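Local coordinates for fat acid-binding protein (Eubacterium ventriosum, PDB 3NYI) that binds a fatty acid, here stearic acid, and belongs to the DegV family, whose members are probably lipid-binding proteins, at residues Pro63-Pro68 and Ala277-Pro282. Numbering follows the deposited sequence.
Sequences PKTSLP and AVHTGP. With STE (stearic acid), chain C.
Thr65 and His279 meet tip to tip beside the head of the stearic acid. The NE2-H of His279 donates to Thr65 OG1 at 2.9 Å, with the hydroxyl lying almost exactly in the imidazole plane, and Thr65 OG1 in turn donates to O2 of the fatty acid at 2.8 Å. A chi1 of 50° sets OG1 between the backbone N and the carbonyl carbon of Thr65, from where it reaches both partners. The ring has a second job: the alkyl chain runs over one of its faces, C5 of the stearic acid resting 3.6 Å from His279 CD2.

Behind this pair of hydrogen bonds the packing is tight and mostly apolar. Val278, buried near the end of helix 274-280, pushes CG1 to 3.2 Å from Pro63 O, a methyl-to-carbonyl contact, while its CG2 lies 3.9 Å from Pro63 CB. Thr65 CG2 passes alongside in the opposite direction, 3.7 Å from Val278 CB. Val32 of the adjoining strand 25-33 packs on both Pro63 and Val278, and Met55 of helix 48-57 adds to the wall around Pro63.

The other side is looser. Lys64 points its first side-chain bond away from the helix, and the residue is exposed; the exposed Leu67 has no contact with 277-282, though its CB comes within 3.7 Å of O1 of the ligand. There the carboxyl group gains a further hydrogen bond from outside the two segments, with Ser97 OG.

The contact thus joins strand 64-66, part of one mixed sheet, to helix 274-280, which precedes strand 285-291 of the other, and the ligand lies across the junction. The bond from NE2 takes up an acceptor site of OG1 and probably biases the hydroxyl proton toward the carboxyl group, making His279 a second-shell residue for the head while it packs directly against the tail.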
# COMPACT_ATOMS: atom_id res chain seq x y z
N PRO A 63 -13.36 5.64 11.92
CA PRO A 63 -12.51 6.82 11.71
C PRO A 63 -12.55 7.29 10.27
O PRO A 63 -13.05 6.56 9.40
CB PRO A 63 -11.10 6.32 12.05
CG PRO A 63 -11.30 5.01 12.79
CD PRO A 63 -12.56 4.44 12.22
N LYS A 64 -12.03 8.48 10.02
CA LYS A 64 -11.95 9.01 8.66
C LYS A 64 -10.50 9.27 8.30
O LYS A 64 -9.70 9.63 9.15
CB LYS A 64 -12.76 10.30 8.54
CG LYS A 64 -14.25 10.07 8.76
CD LYS A 64 -15.03 11.34 8.59
CE LYS A 64 -16.49 11.03 8.30
NZ LYS A 64 -16.65 10.24 7.03
N THR A 65 -10.16 9.06 7.03
CA THR A 65 -8.82 9.40 6.55
C THR A 65 -8.93 10.69 5.76
O THR A 65 -10.02 11.08 5.31
CB THR A 65 -8.27 8.33 5.57
OG1 THR A 65 -9.25 8.06 4.57
CG2 THR A 65 -7.94 7.05 6.31
N SER A 66 -7.79 11.33 5.56
CA SER A 66 -7.74 12.51 4.73
C SER A 66 -6.44 12.49 3.95
O SER A 66 -5.39 12.15 4.50
CB SER A 66 -7.83 13.76 5.62
OG SER A 66 -7.87 14.92 4.83
N LEU A 67 -6.52 12.81 2.66
CA LEU A 67 -5.36 12.91 1.78
C LEU A 67 -4.36 13.96 2.29
O LEU A 67 -4.74 14.86 3.04
CB LEU A 67 -5.84 13.29 0.37
CG LEU A 67 -6.28 14.75 0.17
CD1 LEU A 67 -6.59 15.01 -1.30
CD2 LEU A 67 -7.47 15.15 1.05
N PRO A 68 -3.07 13.86 1.88
CA PRO A 68 -2.13 14.89 2.35
C PRO A 68 -2.44 16.21 1.67
O PRO A 68 -2.93 16.20 0.54
CB PRO A 68 -0.76 14.39 1.86
CG PRO A 68 -0.99 12.92 1.44
CD PRO A 68 -2.43 12.89 0.97
N ALA A 277 -6.10 0.50 7.24
CA ALA A 277 -6.86 -0.06 8.35
C ALA A 277 -8.16 0.69 8.63
O ALA A 277 -9.15 0.09 9.04
CB ALA A 277 -6.00 -0.16 9.61
N VAL A 278 -8.16 2.01 8.43
CA VAL A 278 -9.38 2.77 8.64
C VAL A 278 -10.47 2.21 7.71
O VAL A 278 -11.65 2.18 8.06
CB VAL A 278 -9.17 4.28 8.41
CG1 VAL A 278 -10.50 5.00 8.21
CG2 VAL A 278 -8.41 4.90 9.61
N HIS A 279 -10.05 1.73 6.55
CA HIS A 279 -10.98 1.27 5.54
C HIS A 279 -11.23 -0.24 5.55
O HIS A 279 -12.28 -0.69 5.10
CB HIS A 279 -10.55 1.78 4.15
CG HIS A 279 -10.64 3.27 4.03
ND1 HIS A 279 -11.79 3.90 3.60
CD2 HIS A 279 -9.78 4.25 4.36
CE1 HIS A 279 -11.61 5.21 3.62
NE2 HIS A 279 -10.38 5.45 4.09
N THR A 280 -10.28 -1.03 6.07
CA THR A 280 -10.47 -2.48 6.14
C THR A 280 -11.03 -2.95 7.47
O THR A 280 -11.60 -4.03 7.55
CB THR A 280 -9.16 -3.27 5.94
OG1 THR A 280 -8.21 -2.91 6.96
CG2 THR A 280 -8.56 -2.98 4.56
N GLY A 281 -10.86 -2.13 8.50
CA GLY A 281 -11.03 -2.59 9.86
C GLY A 281 -9.70 -3.07 10.38
O GLY A 281 -8.72 -3.12 9.63
N PRO A 282 -9.63 -3.44 11.67
CA PRO A 282 -8.35 -3.79 12.27
C PRO A 282 -7.87 -5.21 11.95
O PRO A 282 -6.81 -5.58 12.44
CB PRO A 282 -8.62 -3.69 13.79
CG PRO A 282 -10.12 -3.56 13.94
CD PRO A 282 -10.76 -3.67 12.59
C1 STE C . -7.87 9.39 1.69
O1 STE C . -7.65 10.04 0.72
O2 STE C . -8.69 9.76 2.48
C2 STE C . -7.26 7.97 1.80
C3 STE C . -8.31 6.90 1.39
C4 STE C . -7.73 5.48 1.62
C5 STE C . -8.63 4.40 0.99
C6 STE C . -8.06 2.99 1.28
C7 STE C . -9.00 1.88 0.75
C8 STE C . -8.29 0.52 0.93
C9 STE C . -9.19 -0.65 0.44
C10 STE C . -8.46 -1.99 0.73
C11 STE C . -7.36 -2.19 -0.31
C12 STE C . -5.97 -2.54 0.25
C13 STE C . -5.97 -3.19 1.64
C14 STE C . -5.00 -4.40 1.56
C15 STE C . -4.61 -4.90 2.97
C16 STE C . -3.96 -6.30 2.83
C17 STE C . -2.45 -6.16 2.57
C18 STE C . -1.75 -7.53 2.60